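Local coordinates for pyridoxal kinase (Entamoeba histolytica, PDB 4S1H), which catalyses the phosphorylation of pyridoxal to pyridoxal 5'-phosphate at the expense of ATP, at the interface of chains A and B. Numbering follows the deposited sequence. Chains: chain A/B, Pyridoxal kinase.

Contact 1: the interface of chains A and B. Residues chain A 1; chain B 16, 257-259.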
loop_
_atom_site.group_PDB
_atom_site.type_symbol
_atom_site.label_atom_id
_atom_site.label_comp_id
_atom_site.label_asym_id
_atom_site.label_seq_id
_atom_site.Cartn_x
_atom_site.Cartn_y
_atom_site.Cartn_z
ATOM N N MET A 1 -0.404 -13.286 14.486
ATOM C CA MET A 1 -0.411 -12.492 13.214
ATOM C C MET A 1 -0.443 -13.404 11.987
ATOM O O MET A 1 0.590 -13.936 11.573
ATOM C CB MET A 1 0.835 -11.607 13.105
ATOM C CG MET A 1 0.869 -10.382 13.998
ATOM S SD MET A 1 2.463 -9.542 13.781
ATOM C CE MET A 1 2.276 -8.855 12.132
ATOM N N PHE B 16 6.037 -6.176 6.735
ATOM C CA PHE B 16 6.183 -4.727 6.926
ATOM C C PHE B 16 7.638 -4.316 6.986
ATOM O O PHE B 16 8.296 -4.526 7.991
ATOM C CB PHE B 16 5.419 -4.318 8.203
ATOM C CG PHE B 16 4.070 -4.976 8.322
ATOM C CD1 PHE B 16 3.013 -4.561 7.518
ATOM C CD2 PHE B 16 3.875 -6.068 9.169
ATOM C CE1 PHE B 16 1.775 -5.200 7.564
ATOM C CE2 PHE B 16 2.640 -6.712 9.232
ATOM C CZ PHE B 16 1.588 -6.280 8.426
ATOM N N GLU B 257 7.783 -10.580 11.945
ATOM C CA GLU B 257 7.066 -9.362 11.559
ATOM C C GLU B 257 6.599 -8.568 12.782
ATOM O O GLU B 257 6.026 -9.133 13.700
ATOM C CB GLU B 257 5.834 -9.707 10.688
ATOM C CG GLU B 257 6.149 -10.482 9.409
ATOM C CD GLU B 257 6.862 -9.708 8.321
ATOM O OE1 GLU B 257 7.084 -8.465 8.394
ATOM O OE2 GLU B 257 7.239 -10.400 7.348
ATOM N N ILE B 258 6.786 -7.258 12.751
ATOM C CA ILE B 258 6.217 -6.358 13.762
ATOM C C ILE B 258 4.700 -6.211 13.595
ATOM O O ILE B 258 4.144 -6.293 12.479
ATOM C CB ILE B 258 6.852 -4.963 13.763
ATOM C CG1 ILE B 258 6.706 -4.266 12.402
ATOM C CG2 ILE B 258 8.315 -5.097 14.177
ATOM C CD1 ILE B 258 7.179 -2.836 12.378
ATOM N N ASN B 259 4.022 -6.023 14.720
ATOM C CA ASN B 259 2.539 -5.993 14.759
ATOM C C ASN B 259 1.941 -4.600 14.454
ATOM O O ASN B 259 1.080 -4.081 15.182
ATOM C CB ASN B 259 2.076 -6.498 16.123
ATOM C CG ASN B 259 0.624 -6.939 16.145
ATOM O OD1 ASN B 259 0.008 -7.107 15.105
ATOM N ND2 ASN B 259 0.085 -7.112 17.330
#
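A chain terminus laid on the neighbouring subunit forms this contact, where A:Met1 touches B:Phe16 and the segment from B:Glu257 to B:Asn259 at one margin of a two-fold symmetric homodimer interface. The protein belongs to the pyridoxine kinase family, whose members have the ribokinase-like fold and commonly work as dimers, and the patch probably adds a little cohesion to that assembly. A:Met1 is poorly ordered, so its packing details are less certain than its surroundings. The end of its side chain, from CG to the thioether, does most of the touching. The chain runs extended to SD and then bends at the last torsion (chi3 71°), turning the methyl CE toward chain B. CE comes within 3.6 Å of CE2 in the ring of B:Phe16, lies 3.9 Å from CB of B:Glu257 and also points to the backbone O of B:Ile258. The sulfur SD lies 3.6 Å from the backbone O of B:Glu257 and 3.7 Å from CA of B:Asn259, while CG lies 3.6 Å from the amide oxygen OD1 of B:Asn259, the two side chains crossing at a slant. Behind, the backbone N of B:Phe16 donates to OE1 of B:Glu257 at 3.0 Å from above the carboxylate plane, tying the two receiving segments together.

Contact 2: the interface of chains A and B. Residues chain A 3, 34, 67, 72; chain B 13-14, 42-43.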
loop_
_atom_site.group_PDB
_atom_site.type_symbol
_atom_site.label_atom_id
_atom_site.label_comp_id
_atom_site.label_asym_id
_atom_site.label_seq_id
_atom_site.Cartn_x
_atom_site.Cartn_y
_atom_site.Cartn_z
ATOM N N ASN A 3 -2.013 -13.709 7.866
ATOM C CA ASN A 3 -2.629 -13.053 6.727
ATOM C C ASN A 3 -3.981 -13.689 6.461
ATOM O O ASN A 3 -4.055 -14.889 6.271
ATOM C CB ASN A 3 -1.723 -13.199 5.509
ATOM C CG ASN A 3 -0.418 -12.453 5.682
ATOM O OD1 ASN A 3 -0.430 -11.290 6.065
ATOM N ND2 ASN A 3 0.695 -13.107 5.399
ATOM N N ILE A 34 -2.191 -9.686 2.304
ATOM C CA ILE A 34 -1.113 -9.758 1.353
ATOM C C ILE A 34 -1.554 -8.993 0.103
ATOM O O ILE A 34 -2.630 -9.259 -0.436
ATOM C CB ILE A 34 -0.802 -11.222 0.979
ATOM C CG1 ILE A 34 -0.454 -12.061 2.215
ATOM C CG2 ILE A 34 0.296 -11.275 -0.070
ATOM C CD1 ILE A 34 -0.418 -13.558 1.932
ATOM N N LEU A 67 5.633 -16.833 -1.213
ATOM C CA LEU A 67 4.558 -16.801 -0.203
ATOM C C LEU A 67 4.211 -18.200 0.263
ATOM O O LEU A 67 4.011 -18.413 1.442
ATOM C CB LEU A 67 3.310 -16.106 -0.724
ATOM C CG LEU A 67 3.491 -14.622 -1.051
ATOM C CD1 LEU A 67 2.293 -14.109 -1.834
ATOM C CD2 LEU A 67 3.700 -13.743 0.159
ATOM N N LEU A 72 3.303 -18.118 4.271
ATOM C CA LEU A 72 2.653 -16.821 4.530
ATOM C C LEU A 72 1.196 -16.743 4.054
ATOM O O LEU A 72 0.473 -15.822 4.444
ATOM C CB LEU A 72 3.482 -15.694 3.882
ATOM C CG LEU A 72 4.903 -15.573 4.472
ATOM C CD1 LEU A 72 5.778 -14.613 3.682
ATOM C CD2 LEU A 72 4.858 -15.153 5.936
ATOM N N CYS B 13 5.000 -7.761 -0.444
ATOM C CA CYS B 13 3.585 -8.097 -0.547
ATOM C C CYS B 13 3.004 -8.496 0.784
ATOM O O CYS B 13 1.818 -8.261 1.043
ATOM C CB CYS B 13 3.372 -9.230 -1.576
ATOM S SG CYS B 13 3.930 -8.778 -3.221
ATOM N N SER B 14 3.804 -9.179 1.580
ATOM C CA SER B 14 3.436 -9.638 2.909
ATOM C C SER B 14 4.434 -9.069 3.897
ATOM O O SER B 14 5.641 -8.927 3.583
ATOM C CB SER B 14 3.483 -11.160 2.968
ATOM O OG SER B 14 3.111 -11.665 4.243
ATOM N N ALA B 42 7.966 -10.736 -2.462
ATOM C CA ALA B 42 6.933 -11.464 -1.719
ATOM C C ALA B 42 6.975 -11.107 -0.237
ATOM O O ALA B 42 5.945 -10.948 0.385
ATOM C CB ALA B 42 7.123 -12.956 -1.860
ATOM N N ASN B 43 8.185 -11.063 0.302
ATOM C CA ASN B 43 8.408 -10.908 1.752
ATOM C C ASN B 43 9.797 -10.364 1.996
ATOM O O ASN B 43 10.564 -10.198 1.056
ATOM C CB ASN B 43 8.245 -12.249 2.440
ATOM C CG ASN B 43 8.943 -13.397 1.704
ATOM O OD1 ASN B 43 8.299 -14.233 1.052
ATOM N ND2 ASN B 43 10.286 -13.440 1.813
#
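Strand 33-37, the end of helix 57-69 and the loops carrying A:Asn3 and A:Leu72 in chain A meet two loops of chain B, one with B:Cys13 and B:Ser14, the other with B:Ala42 and B:Asn43. A polar link is made by the side-chain amide of A:Asn3, whose nitrogen ND2 donates to the hydroxyl OG of B:Ser14 at 3.0 Å. This bond is bent (140° at the hydrogen), with the hydroxyl tilted from the amide plane. A second bond from ND2, to the backbone O of A:Leu72 at 2.9 Å, is almost straight and lies in the amide plane, so the intrachain partner fixes the rotation of the amide and presents the same nitrogen to the other subunit. B:Ser14 answers by pointing OG away from its own backbone N (chi1 -179°). Leucine and isoleucine branches pack beside it and on the neighbouring loop. CD2 of A:Leu67 comes 3.8 Å from CB of B:Ser14 and 3.6 Å from the backbone O of B:Ala42. A:Leu72 sends CD1 to CB of B:Asn43 at 3.6 Å, the side chains crossing at about a right angle. On the other flank, CG2 of A:Ile34 lies against the backbone of B:Cys13, 3.6 Å from its O. Together they fasten to the partner subunit two loops that are neighbours in sequence of the pyridoxal 5'-phosphate-binding residues B:Ser10 and B:Thr45, and may thereby help to steady that end of the active site.

Contact 3: the interface of chains A and B. Residues chain A 42-43, 47, 49-51; chain B 66, 70.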
loop_
_atom_site.group_PDB
_atom_site.type_symbol
_atom_site.label_atom_id
_atom_site.label_comp_id
_atom_site.label_asym_id
_atom_site.label_seq_id
_atom_site.Cartn_x
_atom_site.Cartn_y
_atom_site.Cartn_z
ATOM N N ALA A 42 3.270 4.988 -12.196
ATOM C CA ALA A 42 3.394 6.262 -11.490
ATOM C C ALA A 42 2.061 6.780 -11.007
ATOM O O ALA A 42 1.938 7.310 -9.925
ATOM C CB ALA A 42 4.013 7.299 -12.400
ATOM N N ASN A 43 1.054 6.641 -11.884
ATOM C CA ASN A 43 -0.264 7.225 -11.660
ATOM C C ASN A 43 -1.281 6.460 -12.521
ATOM O O ASN A 43 -0.900 5.602 -13.303
ATOM C CB ASN A 43 -0.234 8.716 -12.006
ATOM C CG ASN A 43 0.490 9.010 -13.313
ATOM O OD1 ASN A 43 1.624 9.507 -13.327
ATOM N ND2 ASN A 43 -0.161 8.672 -14.437
ATOM N N TYR A 47 -4.283 9.941 -16.699
ATOM C CA TYR A 47 -3.354 11.022 -16.978
ATOM C C TYR A 47 -2.751 10.880 -18.389
ATOM O O TYR A 47 -2.731 9.761 -18.928
ATOM C CB TYR A 47 -2.220 11.039 -15.928
ATOM C CG TYR A 47 -2.703 11.364 -14.514
ATOM C CD1 TYR A 47 -3.213 10.365 -13.675
ATOM C CD2 TYR A 47 -2.676 12.656 -14.039
ATOM C CE1 TYR A 47 -3.658 10.644 -12.386
ATOM C CE2 TYR A 47 -3.128 12.950 -12.752
ATOM C CZ TYR A 47 -3.607 11.948 -11.936
ATOM O OH TYR A 47 -4.094 12.237 -10.671
ATOM N N VAL A 49 0.405 10.907 -19.348
ATOM C CA VAL A 49 1.578 10.052 -19.352
ATOM C C VAL A 49 1.362 9.102 -18.193
ATOM O O VAL A 49 0.872 9.526 -17.152
ATOM C CB VAL A 49 2.841 10.910 -19.143
ATOM C CG1 VAL A 49 4.097 10.068 -18.991
ATOM C CG2 VAL A 49 3.027 11.903 -20.284
ATOM N N VAL A 50 1.652 7.817 -18.417
ATOM C CA VAL A 50 1.512 6.773 -17.412
ATOM C C VAL A 50 2.817 5.982 -17.369
ATOM O O VAL A 50 2.980 4.986 -18.057
ATOM C CB VAL A 50 0.329 5.825 -17.698
ATOM C CG1 VAL A 50 0.081 4.879 -16.539
ATOM C CG2 VAL A 50 -0.945 6.623 -17.987
ATOM N N GLY A 51 3.743 6.394 -16.505
ATOM C CA GLY A 51 5.043 5.747 -16.467
ATOM C C GLY A 51 4.976 4.442 -15.685
ATOM O O GLY A 51 4.081 4.238 -14.870
ATOM N N SER B 66 7.084 10.441 -15.286
ATOM C CA SER B 66 5.644 10.574 -15.298
ATOM C C SER B 66 5.114 11.440 -14.142
ATOM O O SER B 66 4.248 12.298 -14.350
ATOM C CB SER B 66 5.048 9.180 -15.243
ATOM O OG SER B 66 3.658 9.170 -15.313
ATOM N N ASN B 70 3.288 15.032 -15.161
ATOM C CA ASN B 70 1.927 15.220 -14.676
ATOM C C ASN B 70 1.775 16.160 -13.467
ATOM O O ASN B 70 0.662 16.291 -12.934
ATOM C CB ASN B 70 1.284 13.865 -14.371
ATOM C CG ASN B 70 1.093 13.009 -15.612
ATOM O OD1 ASN B 70 0.656 13.493 -16.667
ATOM N ND2 ASN B 70 1.340 11.708 -15.469
#
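B:Ser66 and B:Asn70, in the last turn of helix 57-69 and just beyond it, plug into the loop from A:Ala42 to A:Gly51 in this kinase of the ribokinase-like fold. Hydrogen bonds dominate. The hydroxyl OG of B:Ser66 donates to the amide oxygen OD1 of A:Asn43 at 2.9 Å and accepts from the backbone N of A:Gly51 at 3.0 Å. The amide nitrogen ND2 of B:Asn70 also serves two acceptors, the backbone O of A:Val49 at 2.8 Å and OD1 of A:Asn43 at 3.1 Å. OD1 is thus gripped from opposite faces of its plane, B:Asn70 standing well above it and the two amides turned 77° apart. A:Asn43 is held in turn within its own chain, its ND2 donating at 3.0 Å to a lone pair of A:Val49 O, a carbonyl that joins both amides by accepting from A:Asn43 and B:Asn70 alike. With chi1 at 45°, CG of A:Asn43 sits between its backbone N and carbonyl carbon, folding the amide back over its own loop. Apolar contacts accompany these bonds. CB of B:Ser66 packs 3.6 Å from CB of A:Ala42, and CB of A:Tyr47 lies 3.9 Å from CG of B:Asn70, the ring inclined at 42° to the amide.

Contact 4: the interface of chains A and B. Residues chain A 36, 63, 67; chain B 13, 40-42, 51.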
loop_
_atom_site.group_PDB
_atom_site.type_symbol
_atom_site.label_atom_id
_atom_site.label_comp_id
_atom_site.label_asym_id
_atom_site.label_seq_id
_atom_site.Cartn_x
_atom_site.Cartn_y
_atom_site.Cartn_z
ATOM N N VAL A 36 -0.334 -8.478 -3.535
ATOM C CA VAL A 36 0.482 -8.816 -4.661
ATOM C C VAL A 36 0.114 -7.871 -5.799
ATOM O O VAL A 36 -1.033 -7.750 -6.188
ATOM C CB VAL A 36 0.328 -10.285 -5.094
ATOM C CG1 VAL A 36 1.168 -10.559 -6.330
ATOM C CG2 VAL A 36 0.697 -11.207 -3.948
ATOM N N ILE A 63 7.047 -14.500 -6.753
ATOM C CA ILE A 63 6.328 -13.999 -5.570
ATOM C C ILE A 63 5.348 -15.027 -4.979
ATOM O O ILE A 63 5.394 -15.301 -3.776
ATOM C CB ILE A 63 5.585 -12.693 -5.889
ATOM C CG1 ILE A 63 6.615 -11.578 -6.074
ATOM C CG2 ILE A 63 4.555 -12.337 -4.817
ATOM C CD1 ILE A 63 6.092 -10.378 -6.818
ATOM N N LEU A 67 5.633 -16.833 -1.213
ATOM C CA LEU A 67 4.558 -16.801 -0.203
ATOM C C LEU A 67 4.211 -18.200 0.263
ATOM O O LEU A 67 4.011 -18.413 1.442
ATOM C CB LEU A 67 3.310 -16.106 -0.724
ATOM C CG LEU A 67 3.491 -14.622 -1.051
ATOM C CD1 LEU A 67 2.293 -14.109 -1.834
ATOM C CD2 LEU A 67 3.700 -13.743 0.159
ATOM N N CYS B 13 5.000 -7.761 -0.444
ATOM C CA CYS B 13 3.585 -8.097 -0.547
ATOM C C CYS B 13 3.004 -8.496 0.784
ATOM O O CYS B 13 1.818 -8.261 1.043
ATOM C CB CYS B 13 3.372 -9.230 -1.576
ATOM S SG CYS B 13 3.930 -8.778 -3.221
ATOM N N HIS B 40 9.727 -5.259 -5.755
ATOM C CA HIS B 40 8.427 -5.917 -5.591
ATOM C C HIS B 40 8.721 -7.340 -5.155
ATOM O O HIS B 40 8.858 -8.241 -5.982
ATOM C CB HIS B 40 7.608 -5.839 -6.892
ATOM C CG HIS B 40 6.270 -6.528 -6.835
ATOM N ND1 HIS B 40 5.678 -7.071 -7.955
ATOM C CD2 HIS B 40 5.410 -6.742 -5.816
ATOM C CE1 HIS B 40 4.505 -7.589 -7.631
ATOM N NE2 HIS B 40 4.317 -7.412 -6.339
ATOM N N LEU B 41 8.802 -7.538 -3.847
ATOM C CA LEU B 41 9.146 -8.820 -3.278
ATOM C C LEU B 41 7.962 -9.433 -2.576
ATOM O O LEU B 41 7.138 -8.715 -2.044
ATOM C CB LEU B 41 10.293 -8.664 -2.240
ATOM C CG LEU B 41 11.517 -7.888 -2.732
ATOM C CD1 LEU B 41 12.538 -7.685 -1.623
ATOM C CD2 LEU B 41 12.156 -8.590 -3.914
ATOM N N ALA B 42 7.966 -10.736 -2.462
ATOM C CA ALA B 42 6.933 -11.464 -1.719
ATOM C C ALA B 42 6.975 -11.107 -0.237
ATOM O O ALA B 42 5.945 -10.948 0.385
ATOM C CB ALA B 42 7.123 -12.956 -1.860
ATOM N N GLY B 51 11.041 -14.107 -3.030
ATOM C CA GLY B 51 10.610 -14.081 -4.430
ATOM C C GLY B 51 10.370 -12.673 -4.896
ATOM O O GLY B 51 10.122 -11.763 -4.099
#
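A:Ile63 has the helical backbone of helix 57-69 (phi -59°, psi -49°), whereas B:His40, which it touches, is extended within strand 39-41. The isoleucine reaches across with its longer branch. CG1 lies anti to the carbonyl carbon (chi1 -71°) and the branch continues nearly extended, which carries the end methyl CD1 over one face of the B:His40 imidazole, 3.4 Å from the ring centroid, in a CH-pi contact. The methyl lies a little off the ring centre, toward CE1 at 3.3 Å, and the two side chains stand at about a right angle. The shorter branch turns another way, placing CG2 4.0 Å from the sulfur SG of B:Cys13. This thiol is wedged between two elements of chain A, since SG also lies 3.7 Å from CA of A:Val36. Within its own chain SG makes a weak hydrogen bond to the backbone O of B:Leu41, which may help to orient it. On the helix surface, the methyl CB of B:Ala42 rests 3.5 Å from the backbone O of A:Ile63 and 3.9 Å from its CA. In the fold, the patch brings helix 57-69 and strand 33-37 of chain A against short strand 39-41, the turn that follows it and the B:Cys13 loop of chain B.

Contacts 2 and 4 are nearly continuous, their C-alpha centres about 6 Å apart and A:Leu67, B:Cys13 and B:Ala42 common to both. Contact 1 extends this strip, about 11 Å from the centre of contact 2 and 16 Å from that of contact 4. The C-alpha centre of contact 3 lies 24 to 32 Å from those of the others; it reuses the helix and loop of contacts 2 and 4 with the chains exchanged: helix 57-69 now comes from chain B, and the loop with A:Ala42 and A:Asn43 from chain A. By the two-fold symmetry each contact recurs, so this helix and loop pair up twice, a layout consistent with the dimers common in this family.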